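Long-range contact in carboxynorspermidine decarboxylase (Campylobacter jejuni subsp. jejuni 81116, PDB 3N29), which probably decarboxylates carboxynorspermidine to norspermidine with pyridoxal-5'-phosphate as cofactor, as a member of the beta/alpha-barrel-fold basic amino acid decarboxylases: residues M230-F235 against Q265-P270. Residues are numbered along the deposited sequence; the frame is centred on the assembly and turned at random.
Sequences MKWVNF and QVYLEP. With PLP (pyridoxal-5'-phosphate), chain C.
N234 reaches across to E269 with its amide, ND2 giving a bent hydrogen bond of 3.0 Å to E269 OE2; the N-H arrives from well above the carboxylate plane, the two planes being 75° apart. A chi1 of -170° places CG of N234 beside the carbonyl carbon, sending the amide along the strand toward E269, and its OD1 accepts the backbone N-H of G236. On the same sheet face, the edge of the Y267 ring is directed at the five-membered ring of W232, an offset edge-to-face pair with planes at 80°, while Y267 CE2 rests 3.7 Å from W232 CB. On the other face the flat F235 ring suits branched V266, whose CG1 sits over its centre in a CH-pi contact, both packing on helix 248-262; L268 CD2 touches F235 CD2 at 3.8 Å. Strands 232-234 and 265-268 are the parallel seventh and eighth strands of the beta/alpha barrel, joined by helix 248-262 in a beta-alpha-beta crossover; W232, N234 and Y267 face the interior, V233 and V266 the surrounding helices. Main-chain bonds set the register, among them Y267 N to V233 O (2.9 Å) and F235 N to Y267 O (2.9 Å). Further out, H135 stacks on W232 and meets Y267 edge-to-face; W232 NE1 hydrogen-bonds S155 and Y267 OH hydrogen-bonds K71. T96 also bonds E269 OE2 and H200 bonds OE1, positioning the carboxylate whose OE1 lies 2.7 Å from N1 of pyridoxal phosphate.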
ATOM      1  N   MET A 230      39.431  -3.299  -5.106  1.00 20.57           N
ATOM      2  CA  MET A 230      38.277  -2.565  -5.625  1.00 18.18           C
ATOM      3  C   MET A 230      38.616  -1.076  -5.752  1.00 18.64           C
ATOM      4  O   MET A 230      39.573  -0.571  -5.120  1.00 18.49           O
ATOM      5  CB  MET A 230      37.088  -2.822  -4.684  1.00 18.51           C
ATOM      6  CG  MET A 230      36.618  -4.285  -4.593  1.00 11.84           C
ATOM      7  SD  MET A 230      36.071  -4.834  -6.163  1.00 10.20           S
ATOM      8  CE  MET A 230      35.961  -6.596  -5.960  1.00 15.15           C
ATOM      9  N   LYS A 231      37.837  -0.362  -6.562  1.00 18.10           N
ATOM     10  CA  LYS A 231      37.918   1.061  -6.687  1.00 19.10           C
ATOM     11  C   LYS A 231      37.005   1.826  -5.679  1.00 17.63           C
ATOM     12  O   LYS A 231      37.332   2.950  -5.223  1.00 13.81           O
ATOM     13  CB  LYS A 231      37.553   1.428  -8.126  1.00 20.93           C
ATOM     14  CG  LYS A 231      38.501   0.752  -9.185  1.00 27.26           C
ATOM     15  CD  LYS A 231      38.658   1.613 -10.452  1.00 32.98           C
ATOM     16  CE  LYS A 231      39.935   1.287 -11.243  1.00 35.28           C
ATOM     17  NZ  LYS A 231      39.912   1.905 -12.621  1.00 38.86           N
ATOM     18  N   TRP A 232      35.884   1.195  -5.327  1.00 16.48           N
ATOM     19  CA  TRP A 232      34.900   1.753  -4.390  1.00 16.26           C
ATOM     20  C   TRP A 232      34.186   0.691  -3.584  1.00 16.77           C
ATOM     21  O   TRP A 232      34.111  -0.475  -3.975  1.00 15.27           O
ATOM     22  CB  TRP A 232      33.844   2.567  -5.133  1.00 16.67           C
ATOM     23  CG  TRP A 232      33.209   1.885  -6.331  1.00 15.22           C
ATOM     24  CD1 TRP A 232      33.616   1.957  -7.624  1.00 15.96           C
ATOM     25  CD2 TRP A 232      31.988   1.117  -6.333  1.00 14.46           C
ATOM     26  NE1 TRP A 232      32.744   1.282  -8.434  1.00 17.27           N
ATOM     27  CE2 TRP A 232      31.737   0.753  -7.658  1.00 15.06           C
ATOM     28  CE3 TRP A 232      31.089   0.744  -5.339  1.00 15.90           C
ATOM     29  CZ2 TRP A 232      30.659  -0.002  -8.017  1.00 15.38           C
ATOM     30  CZ3 TRP A 232      30.012  -0.045  -5.672  1.00 15.66           C
ATOM     31  CH2 TRP A 232      29.788  -0.398  -7.013  1.00 17.02           C
ATOM     32  N   VAL A 233      33.651   1.147  -2.448  1.00 17.49           N
ATOM     33  CA  VAL A 233      32.793   0.380  -1.609  1.00 17.11           C
ATOM     34  C   VAL A 233      31.600   1.258  -1.216  1.00 16.83           C
ATOM     35  O   VAL A 233      31.775   2.432  -0.903  1.00 17.74           O
ATOM     36  CB  VAL A 233      33.591  -0.090  -0.376  1.00 18.08           C
ATOM     37  CG1 VAL A 233      32.676  -0.826   0.648  1.00 16.75           C
ATOM     38  CG2 VAL A 233      34.674  -1.079  -0.790  1.00 18.24           C
ATOM     39  N   ASN A 234      30.397   0.684  -1.212  1.00 16.33           N
ATOM     40  CA  ASN A 234      29.154   1.368  -0.898  1.00 15.37           C
ATOM     41  C   ASN A 234      28.576   0.751   0.387  1.00 16.01           C
ATOM     42  O   ASN A 234      28.324  -0.472   0.431  1.00 15.70           O
ATOM     43  CB  ASN A 234      28.222   1.169  -2.086  1.00 15.54           C
ATOM     44  CG  ASN A 234      26.961   2.019  -2.009  1.00 15.73           C
ATOM     45  OD1 ASN A 234      26.337   2.123  -0.960  1.00 15.35           O
ATOM     46  ND2 ASN A 234      26.573   2.592  -3.118  1.00 13.73           N
ATOM     47  N   PHE A 235      28.429   1.557   1.430  1.00 15.08           N
ATOM     48  CA  PHE A 235      28.036   1.074   2.769  1.00 14.83           C
ATOM     49  C   PHE A 235      26.499   1.118   2.930  1.00 14.84           C
ATOM     50  O   PHE A 235      25.965   1.020   4.042  1.00 16.29           O
ATOM     51  CB  PHE A 235      28.540   2.046   3.821  1.00 14.39           C
ATOM     52  CG  PHE A 235      30.039   2.051   4.020  1.00 16.46           C
ATOM     53  CD1 PHE A 235      30.869   1.187   3.319  1.00 18.10           C
ATOM     54  CD2 PHE A 235      30.570   2.878   4.993  1.00 12.85           C
ATOM     55  CE1 PHE A 235      32.226   1.198   3.536  1.00 18.64           C
ATOM     56  CE2 PHE A 235      31.945   2.883   5.226  1.00 18.74           C
ATOM     57  CZ  PHE A 235      32.756   2.029   4.492  1.00 15.70           C
ATOM     58  N   GLN A 265      37.088   4.639  -2.794  1.00 18.13           N
ATOM     59  CA  GLN A 265      36.127   5.720  -2.667  1.00 17.67           C
ATOM     60  C   GLN A 265      34.912   5.043  -1.952  1.00 17.40           C
ATOM     61  O   GLN A 265      34.413   4.015  -2.397  1.00 17.22           O
ATOM     62  CB  GLN A 265      35.735   6.182  -4.064  1.00 18.54           C
ATOM     63  CG  GLN A 265      34.536   7.181  -4.150  1.00 18.22           C
ATOM     64  CD  GLN A 265      34.833   8.388  -3.342  1.00 20.99           C
ATOM     65  OE1 GLN A 265      34.265   8.617  -2.270  1.00 22.47           O
ATOM     66  NE2 GLN A 265      35.763   9.153  -3.813  1.00 14.09           N
ATOM     67  N   VAL A 266      34.456   5.633  -0.862  1.00 15.71           N
ATOM     68  CA  VAL A 266      33.322   5.100  -0.118  1.00 15.58           C
ATOM     69  C   VAL A 266      32.094   5.876  -0.571  1.00 13.93           C
ATOM     70  O   VAL A 266      32.162   7.086  -0.795  1.00 11.85           O
ATOM     71  CB  VAL A 266      33.489   5.338   1.416  1.00 15.61           C
ATOM     72  CG1 VAL A 266      32.217   4.980   2.123  1.00 15.77           C
ATOM     73  CG2 VAL A 266      34.652   4.473   1.995  1.00 15.21           C
ATOM     74  N   TYR A 267      30.984   5.172  -0.700  1.00 15.43           N
ATOM     75  CA  TYR A 267      29.668   5.740  -0.990  1.00 14.35           C
ATOM     76  C   TYR A 267      28.724   5.447   0.145  1.00 14.98           C
ATOM     77  O   TYR A 267      28.779   4.358   0.773  1.00 13.92           O
ATOM     78  CB  TYR A 267      29.098   5.137  -2.281  1.00 17.26           C
ATOM     79  CG  TYR A 267      29.802   5.610  -3.494  1.00 16.58           C
ATOM     80  CD1 TYR A 267      29.312   6.692  -4.214  1.00 20.27           C
ATOM     81  CD2 TYR A 267      30.988   5.006  -3.919  1.00 21.11           C
ATOM     82  CE1 TYR A 267      29.935   7.150  -5.329  1.00 17.63           C
ATOM     83  CE2 TYR A 267      31.659   5.493  -5.037  1.00 18.61           C
ATOM     84  CZ  TYR A 267      31.120   6.564  -5.724  1.00 21.07           C
ATOM     85  OH  TYR A 267      31.719   7.075  -6.838  1.00 18.52           O
ATOM     86  N   LEU A 268      27.856   6.415   0.467  1.00 15.18           N
ATOM     87  CA  LEU A 268      26.770   6.176   1.439  1.00 14.38           C
ATOM     88  C   LEU A 268      25.449   6.462   0.734  1.00 15.19           C
ATOM     89  O   LEU A 268      25.406   7.336  -0.130  1.00 15.22           O
ATOM     90  CB  LEU A 268      26.884   7.056   2.666  1.00 15.14           C
ATOM     91  CG  LEU A 268      28.115   7.056   3.576  1.00 14.34           C
ATOM     92  CD1 LEU A 268      28.058   8.190   4.546  1.00 14.98           C
ATOM     93  CD2 LEU A 268      28.253   5.764   4.369  1.00 18.11           C
ATOM     94  N   GLU A 269      24.369   5.776   1.110  1.00 15.05           N
ATOM     95  CA  GLU A 269      23.171   5.951   0.346  1.00 16.01           C
ATOM     96  C   GLU A 269      21.973   5.955   1.279  1.00 17.62           C
ATOM     97  O   GLU A 269      21.059   5.078   1.185  1.00 18.75           O
ATOM     98  CB  GLU A 269      23.102   4.992  -0.849  1.00 18.52           C
ATOM     99  CG  GLU A 269      23.390   3.608  -0.537  1.00 21.22           C
ATOM    100  CD  GLU A 269      23.259   2.597  -1.725  1.00 23.73           C
ATOM    101  OE1 GLU A 269      22.745   1.528  -1.419  1.00 21.47           O
ATOM    102  OE2 GLU A 269      23.598   2.890  -2.914  1.00 19.58           O
ATOM    103  N   PRO A 270      21.904   6.996   2.112  1.00 18.12           N
ATOM    104  CA  PRO A 270      20.745   7.204   2.926  1.00 19.61           C
ATOM    105  C   PRO A 270      19.483   7.563   2.124  1.00 18.46           C
ATOM    106  O   PRO A 270      19.553   8.277   1.105  1.00 18.45           O
ATOM    107  CB  PRO A 270      21.153   8.386   3.741  1.00 20.06           C
ATOM    108  CG  PRO A 270      22.002   9.169   2.893  1.00 20.71           C
ATOM    109  CD  PRO A 270      22.845   8.123   2.263  1.00 18.27           C
TER
HETATM  110  N1  PLP C1001      20.398   1.187  -0.199  1.00 27.08           N
HETATM  111  C2  PLP C1001      19.690   0.031  -0.374  1.00 29.00           C
HETATM  112  C2A PLP C1001      20.262  -1.082  -1.214  1.00 29.00           C
HETATM  113  C3  PLP C1001      18.391  -0.062   0.216  1.00 31.73           C
HETATM  114  O3  PLP C1001      17.640  -1.225   0.040  1.00 32.97           O
HETATM  115  C4  PLP C1001      17.864   1.004   0.970  1.00 31.03           C
HETATM  116  C4A PLP C1001      16.461   0.897   1.552  1.00 32.06           C
HETATM  117  C5  PLP C1001      18.641   2.156   1.176  1.00 27.80           C
HETATM  118  C6  PLP C1001      19.913   2.210   0.568  1.00 24.71           C
HETATM  119  C5A PLP C1001      18.134   3.327   1.986  1.00 25.19           C
HETATM  120  O4P PLP C1001      17.726   2.933   3.272  1.00 19.83           O
HETATM  121  P   PLP C1001      17.244   3.973   4.355  1.00 24.37           P
HETATM  122  O1P PLP C1001      16.126   4.774   3.714  1.00 21.88           O
HETATM  123  O2P PLP C1001      18.440   4.899   4.681  1.00 23.11           O
HETATM  124  O3P PLP C1001      16.887   3.238   5.566  1.00 21.52           O